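PDB 4IQD: carboxyvinyl-carboxyphosphonate phosphorylmutase from Bacillus anthracis, which belongs to the phosphoenolpyruvate phosphomutase family of TIM-barrel proteins and is modelled here with pyruvic acid. Local coordinates for residues 273-277 against 278-282; 283-286 against 287-290. All coordinates share one frame; numbering follows the deposited sequence.

Both contacts are local and lie in series near the C-terminal end of the modelled chain, with centres 13 Å apart. Interaction 1 comes first and starts helix 277-283 after the loop that follows helix 245-264. Interaction 2 covers the end of that helix and the start of helix 286-297. The two meet directly, because Y281 of interaction 1 touches both Y286 and E290 of interaction 2. Both contacts sit about 26 to 27 Å from the centre of the chain, measured between centres, and both touch the second subunit. This helical tail thus extends from the barrel to the other copy of the protein.

Interaction 1 (273-277 against 278-282); sequences NMQTR and SELYE
T276 and E279 form a capping box at the start of helix 277-283. T276 is the N-cap residue. T276 OG1 accepts from E279 N at 2.9 Å, and E279 returns the bond from its side chain. The E279 chain can be followed outward. E279 CB lies 3.4 Å from T276 OG1 and also beside Q275 CG. E279 CG comes within 3.3 Å of T276 OG1. Beyond CG the chain is extended (chi2 164°) and runs back past the cap. E279 OE1 then accepts from T276 N at 2.8 Å, with a nearly straight N-H...O angle of 165°. The donor meets OE1 on the anti side, 32° out of the carboxylate plane. A water also donates to E279 OE1 at 3.1 Å, so OE1 takes two bonds. Q275 and E279 pass each other in opposite directions, and the Q275 amide reaches on to L280. The first turn is tied by L280 N to T276 O and by Y281 N to R277 O. R277 NH2 hydrogen-bonds to E220 O of the second subunit, and L280 packs on A62 of that subunit. Q275 OE1 ends 3.2 Å from L280 CA.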
ATOM      1  N   ASN A 273      16.046  -7.472   9.015  1.00 26.76           N
ATOM      2  CA  ASN A 273      14.661  -7.064   9.195  1.00 22.93           C
ATOM      3  C   ASN A 273      13.930  -7.001   7.865  1.00 20.76           C
ATOM      4  O   ASN A 273      12.938  -6.288   7.724  1.00 18.94           O
ATOM      5  CB  ASN A 273      14.599  -5.698   9.875  1.00 28.56           C
ATOM      6  CG  ASN A 273      15.115  -5.731  11.298  1.00 31.61           C
ATOM      7  OD1 ASN A 273      14.879  -6.690  12.030  1.00 34.15           O
ATOM      8  ND2 ASN A 273      15.825  -4.683  11.696  1.00 30.68           N
HETATM    9  N   MSE A 274      14.425  -7.751   6.887  1.00 23.70           N
HETATM   10  CA  MSE A 274      13.884  -7.671   5.540  1.00 23.60           C
HETATM   11  C   MSE A 274      13.399  -9.003   4.993  1.00 23.79           C
HETATM   12  O   MSE A 274      13.947 -10.060   5.299  1.00 25.77           O
HETATM   13  CB  MSE A 274      14.923  -7.087   4.584  1.00 24.35           C
HETATM   14  CG  MSE A 274      15.419  -5.709   4.966  1.00 24.94           C
HETATM   15 SE   MSE A 274      16.489  -4.896   3.564  1.00 35.47          SE
HETATM   16  CE  MSE A 274      17.195  -3.375   4.559  1.00 19.39           C
ATOM     17  N   GLN A 275      12.354  -8.935   4.180  1.00 23.41           N
ATOM     18  CA  GLN A 275      11.957 -10.062   3.366  1.00 25.50           C
ATOM     19  C   GLN A 275      12.983 -10.205   2.254  1.00 23.89           C
ATOM     20  O   GLN A 275      13.358  -9.215   1.628  1.00 21.82           O
ATOM     21  CB  GLN A 275      10.588  -9.804   2.753  1.00 27.47           C
ATOM     22  CG  GLN A 275      10.295 -10.665   1.546  1.00 30.44           C
ATOM     23  CD  GLN A 275       9.280 -10.037   0.627  1.00 33.14           C
ATOM     24  OE1 GLN A 275       8.356 -10.699   0.164  1.00 36.89           O
ATOM     25  NE2 GLN A 275       9.447  -8.750   0.349  1.00 32.42           N
ATOM     26  N   THR A 276      13.434 -11.432   2.009  1.00 25.23           N
ATOM     27  CA  THR A 276      14.431 -11.694   0.975  1.00 26.33           C
ATOM     28  C   THR A 276      13.812 -11.707  -0.424  1.00 27.42           C
ATOM     29  O   THR A 276      12.599 -11.847  -0.576  1.00 27.94           O
ATOM     30  CB  THR A 276      15.150 -13.041   1.207  1.00 22.79           C
ATOM     31  OG1 THR A 276      14.218 -14.118   1.054  1.00 25.10           O
ATOM     32  CG2 THR A 276      15.751 -13.094   2.597  1.00 21.39           C
ATOM     33  N   ARG A 277      14.654 -11.563  -1.442  1.00 28.34           N
ATOM     34  CA  ARG A 277      14.198 -11.657  -2.824  1.00 32.46           C
ATOM     35  C   ARG A 277      13.641 -13.048  -3.086  1.00 36.14           C
ATOM     36  O   ARG A 277      12.780 -13.233  -3.943  1.00 36.77           O
ATOM     37  CB  ARG A 277      15.345 -11.360  -3.791  1.00 34.55           C
ATOM     38  CG  ARG A 277      15.810  -9.919  -3.767  1.00 37.34           C
ATOM     39  CD  ARG A 277      17.256  -9.798  -4.212  1.00 38.44           C
ATOM     40  NE  ARG A 277      17.404  -9.629  -5.652  1.00 37.82           N
ATOM     41  CZ  ARG A 277      17.756  -8.489  -6.237  1.00 38.61           C
ATOM     42  NH1 ARG A 277      17.875  -8.427  -7.557  1.00 46.70           N
ATOM     43  NH2 ARG A 277      17.997  -7.411  -5.505  1.00 30.50           N
ATOM     44  N   SER A 278      14.142 -14.021  -2.331  1.00 34.43           N
ATOM     45  CA  SER A 278      13.688 -15.398  -2.426  1.00 30.80           C
ATOM     46  C   SER A 278      12.277 -15.516  -1.870  1.00 29.15           C
ATOM     47  O   SER A 278      11.411 -16.149  -2.469  1.00 30.14           O
ATOM     48  CB  SER A 278      14.628 -16.315  -1.646  1.00 33.33           C
ATOM     49  OG  SER A 278      15.983 -16.023  -1.938  1.00 36.86           O
ATOM     50  N   GLU A 279      12.056 -14.908  -0.710  1.00 25.97           N
ATOM     51  CA  GLU A 279      10.745 -14.923  -0.085  1.00 25.46           C
ATOM     52  C   GLU A 279       9.771 -14.122  -0.927  1.00 25.89           C
ATOM     53  O   GLU A 279       8.595 -14.463  -1.029  1.00 25.44           O
ATOM     54  CB  GLU A 279      10.816 -14.349   1.328  1.00 26.42           C
ATOM     55  CG  GLU A 279      11.453 -15.283   2.329  1.00 29.53           C
ATOM     56  CD  GLU A 279      11.872 -14.579   3.596  1.00 29.17           C
ATOM     57  OE1 GLU A 279      12.029 -13.342   3.566  1.00 31.72           O
ATOM     58  OE2 GLU A 279      12.048 -15.262   4.622  1.00 28.66           O
ATOM     59  N   LEU A 280      10.276 -13.055  -1.534  1.00 27.74           N
ATOM     60  CA  LEU A 280       9.464 -12.219  -2.401  1.00 27.34           C
ATOM     61  C   LEU A 280       9.078 -12.985  -3.655  1.00 29.98           C
ATOM     62  O   LEU A 280       7.922 -12.956  -4.074  1.00 32.43           O
ATOM     63  CB  LEU A 280      10.217 -10.943  -2.768  1.00 25.16           C
ATOM     64  CG  LEU A 280       9.498 -10.015  -3.746  1.00 24.56           C
ATOM     65  CD1 LEU A 280       8.070  -9.755  -3.290  1.00 26.65           C
ATOM     66  CD2 LEU A 280      10.263  -8.715  -3.877  1.00 22.98           C
ATOM     67  N   TYR A 281      10.060 -13.668  -4.236  1.00 28.45           N
ATOM     68  CA  TYR A 281       9.872 -14.487  -5.431  1.00 29.98           C
ATOM     69  C   TYR A 281       8.686 -15.427  -5.263  1.00 29.18           C
ATOM     70  O   TYR A 281       7.816 -15.515  -6.128  1.00 27.64           O
ATOM     71  CB  TYR A 281      11.153 -15.285  -5.703  1.00 33.15           C
ATOM     72  CG  TYR A 281      11.112 -16.236  -6.886  1.00 38.24           C
ATOM     73  CD1 TYR A 281      11.668 -15.879  -8.109  1.00 39.09           C
ATOM     74  CD2 TYR A 281      10.553 -17.504  -6.767  1.00 38.67           C
ATOM     75  CE1 TYR A 281      11.649 -16.752  -9.183  1.00 38.45           C
ATOM     76  CE2 TYR A 281      10.525 -18.377  -7.837  1.00 38.48           C
ATOM     77  CZ  TYR A 281      11.072 -17.997  -9.042  1.00 39.73           C
ATOM     78  OH  TYR A 281      11.043 -18.870 -10.104  1.00 41.96           O
ATOM     79  N   GLU A 282       8.651 -16.117  -4.131  1.00 31.78           N
ATOM     80  CA  GLU A 282       7.610 -17.099  -3.879  1.00 33.63           C
ATOM     81  C   GLU A 282       6.308 -16.455  -3.408  1.00 29.79           C
ATOM     82  O   GLU A 282       5.229 -16.997  -3.634  1.00 28.58           O
ATOM     83  CB  GLU A 282       8.099 -18.140  -2.865  1.00 39.34           C
ATOM     84  CG  GLU A 282       7.174 -19.338  -2.684  1.00 45.28           C
ATOM     85  CD  GLU A 282       7.100 -20.235  -3.912  1.00 49.98           C
ATOM     86  OE1 GLU A 282       7.878 -20.027  -4.869  1.00 51.62           O
ATOM     87  OE2 GLU A 282       6.260 -21.158  -3.916  1.00 52.28           O
TER
HETATM   88  O   HOH W   1      13.817 -12.385   5.936  1.00 22.11           O

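Interaction 2 (283-286 against 287-290); sequences TISY and HDFE
Y286 O receives two backbone donors where helix 286-297 begins. F289 N donates to Y286 O at 3.2 Å, and E290 N makes a weak bond to Y286 O at 3.4 Å. Just before this start, a Schellman motif ends helix 277-283. S285 is its C-prime residue, with a positive phi of 55°. In that motif Y286 N bonds to Y281 O and S285 N to E282 O. The chain therefore turns from one helix into the next within a few residues. S285 O faces the new helix and takes a weak bond from D288 N.

Two side chains of the second helix reach back to the turn. The F289 ring turns its edge to the backbone carbonyls. F289 CD2 is 3.2 Å from S285 O, and F289 CE2 is 3.6 Å from I284 O. F289 CG lies anti to its own carbonyl carbon (chi1 -70°), which brings the ring back beside the turn. E290 crosses the Y286 ring at about a right angle, and its carboxylate plane is turned 71° from the ring. E290 OE1 hydrogen-bonds to the Y281 hydroxyl. That bond ties the new helix to the one before it, and the rings of Y281 and Y286 also meet.

The second subunit packs against the same turn. Its L66 lies on I284, its L69 on Y286, and its P67 on F289. The junction thus joins helix 277-283 to helix 286-297 and lies against the partner chain. At the edge of the Y286 ring, near its plane, E290 OE2 comes to 3.1 Å from Y286 CE2.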
ATOM      1  N   THR A 283       6.405 -15.295  -2.765  1.00 30.32           N
ATOM      2  CA  THR A 283       5.212 -14.627  -2.248  1.00 28.53           C
ATOM      3  C   THR A 283       4.320 -14.087  -3.359  1.00 27.88           C
ATOM      4  O   THR A 283       3.100 -14.246  -3.316  1.00 26.38           O
ATOM      5  CB  THR A 283       5.561 -13.483  -1.283  1.00 30.60           C
ATOM      6  OG1 THR A 283       6.192 -14.022  -0.117  1.00 33.16           O
ATOM      7  CG2 THR A 283       4.302 -12.746  -0.862  1.00 28.84           C
ATOM      8  N   ILE A 284       4.925 -13.451  -4.355  1.00 30.25           N
ATOM      9  CA  ILE A 284       4.160 -12.962  -5.498  1.00 30.47           C
ATOM     10  C   ILE A 284       4.089 -14.009  -6.607  1.00 30.27           C
ATOM     11  O   ILE A 284       3.686 -13.709  -7.728  1.00 33.22           O
ATOM     12  CB  ILE A 284       4.716 -11.635  -6.043  1.00 31.17           C
ATOM     13  CG1 ILE A 284       6.195 -11.777  -6.389  1.00 34.41           C
ATOM     14  CG2 ILE A 284       4.512 -10.520  -5.031  1.00 31.22           C
ATOM     15  CD1 ILE A 284       6.850 -10.476  -6.761  1.00 39.25           C
ATOM     16  N   SER A 285       4.482 -15.236  -6.268  1.00 29.49           N
ATOM     17  CA  SER A 285       4.357 -16.395  -7.151  1.00 28.84           C
ATOM     18  C   SER A 285       5.023 -16.196  -8.505  1.00 30.52           C
ATOM     19  O   SER A 285       4.451 -16.551  -9.536  1.00 33.65           O
ATOM     20  CB  SER A 285       2.883 -16.755  -7.359  1.00 29.89           C
ATOM     21  OG  SER A 285       2.217 -16.947  -6.123  1.00 29.97           O
ATOM     22  N   TYR A 286       6.227 -15.635  -8.500  1.00 28.01           N
ATOM     23  CA  TYR A 286       6.939 -15.347  -9.738  1.00 28.33           C
ATOM     24  C   TYR A 286       7.062 -16.598 -10.604  1.00 29.44           C
ATOM     25  O   TYR A 286       6.904 -16.538 -11.821  1.00 30.17           O
ATOM     26  CB  TYR A 286       8.320 -14.768  -9.434  1.00 31.64           C
ATOM     27  CG  TYR A 286       9.071 -14.261 -10.649  1.00 39.18           C
ATOM     28  CD1 TYR A 286       9.017 -12.921 -11.016  1.00 39.91           C
ATOM     29  CD2 TYR A 286       9.846 -15.118 -11.420  1.00 43.58           C
ATOM     30  CE1 TYR A 286       9.711 -12.454 -12.122  1.00 42.24           C
ATOM     31  CE2 TYR A 286      10.539 -14.661 -12.524  1.00 44.67           C
ATOM     32  CZ  TYR A 286      10.470 -13.332 -12.871  1.00 45.61           C
ATOM     33  OH  TYR A 286      11.162 -12.885 -13.974  1.00 49.54           O
ATOM     34  N   HIS A 287       7.318 -17.733  -9.959  1.00 31.52           N
ATOM     35  CA  HIS A 287       7.481 -19.007 -10.651  1.00 31.50           C
ATOM     36  C   HIS A 287       6.289 -19.391 -11.519  1.00 30.00           C
ATOM     37  O   HIS A 287       6.456 -19.874 -12.640  1.00 24.93           O
ATOM     38  CB  HIS A 287       7.738 -20.127  -9.646  1.00 34.08           C
ATOM     39  CG  HIS A 287       7.749 -21.490 -10.262  1.00 38.25           C
ATOM     40  ND1 HIS A 287       8.811 -21.961 -11.004  1.00 39.57           N
ATOM     41  CD2 HIS A 287       6.821 -22.475 -10.263  1.00 37.32           C
ATOM     42  CE1 HIS A 287       8.540 -23.183 -11.426  1.00 38.62           C
ATOM     43  NE2 HIS A 287       7.341 -23.518 -10.992  1.00 39.22           N
ATOM     44  N   ASP A 288       5.087 -19.181 -10.996  1.00 29.95           N
ATOM     45  CA  ASP A 288       3.874 -19.625 -11.670  1.00 33.32           C
ATOM     46  C   ASP A 288       3.597 -18.853 -12.957  1.00 35.17           C
ATOM     47  O   ASP A 288       2.874 -19.326 -13.834  1.00 37.15           O
ATOM     48  CB  ASP A 288       2.684 -19.550 -10.716  1.00 39.88           C
ATOM     49  CG  ASP A 288       2.857 -20.453  -9.510  1.00 47.08           C
ATOM     50  OD1 ASP A 288       3.545 -20.041  -8.551  1.00 51.72           O
ATOM     51  OD2 ASP A 288       2.320 -21.579  -9.527  1.00 48.07           O
ATOM     52  N   PHE A 289       4.179 -17.667 -13.070  1.00 31.88           N
ATOM     53  CA  PHE A 289       4.084 -16.903 -14.304  1.00 31.74           C
ATOM     54  C   PHE A 289       5.043 -17.474 -15.333  1.00 33.55           C
ATOM     55  O   PHE A 289       4.733 -17.535 -16.523  1.00 32.53           O
ATOM     56  CB  PHE A 289       4.404 -15.433 -14.048  1.00 34.26           C
ATOM     57  CG  PHE A 289       3.358 -14.723 -13.245  1.00 33.07           C
ATOM     58  CD1 PHE A 289       2.263 -14.152 -13.867  1.00 31.22           C
ATOM     59  CD2 PHE A 289       3.460 -14.636 -11.868  1.00 30.16           C
ATOM     60  CE1 PHE A 289       1.291 -13.501 -13.134  1.00 26.66           C
ATOM     61  CE2 PHE A 289       2.489 -13.988 -11.129  1.00 29.37           C
ATOM     62  CZ  PHE A 289       1.405 -13.417 -11.764  1.00 27.02           C
ATOM     63  N   GLU A 290       6.213 -17.890 -14.865  1.00 36.55           N
ATOM     64  CA  GLU A 290       7.221 -18.473 -15.736  1.00 38.62           C
ATOM     65  C   GLU A 290       6.687 -19.738 -16.390  1.00 35.65           C
ATOM     66  O   GLU A 290       6.809 -19.915 -17.599  1.00 34.11           O
ATOM     67  CB  GLU A 290       8.490 -18.794 -14.947  1.00 46.30           C
ATOM     68  CG  GLU A 290       9.080 -17.608 -14.204  1.00 53.25           C
ATOM     69  CD  GLU A 290      10.280 -17.988 -13.355  1.00 60.53           C
ATOM     70  OE1 GLU A 290      10.139 -18.864 -12.476  1.00 62.49           O
ATOM     71  OE2 GLU A 290      11.369 -17.413 -13.572  1.00 63.68           O
TER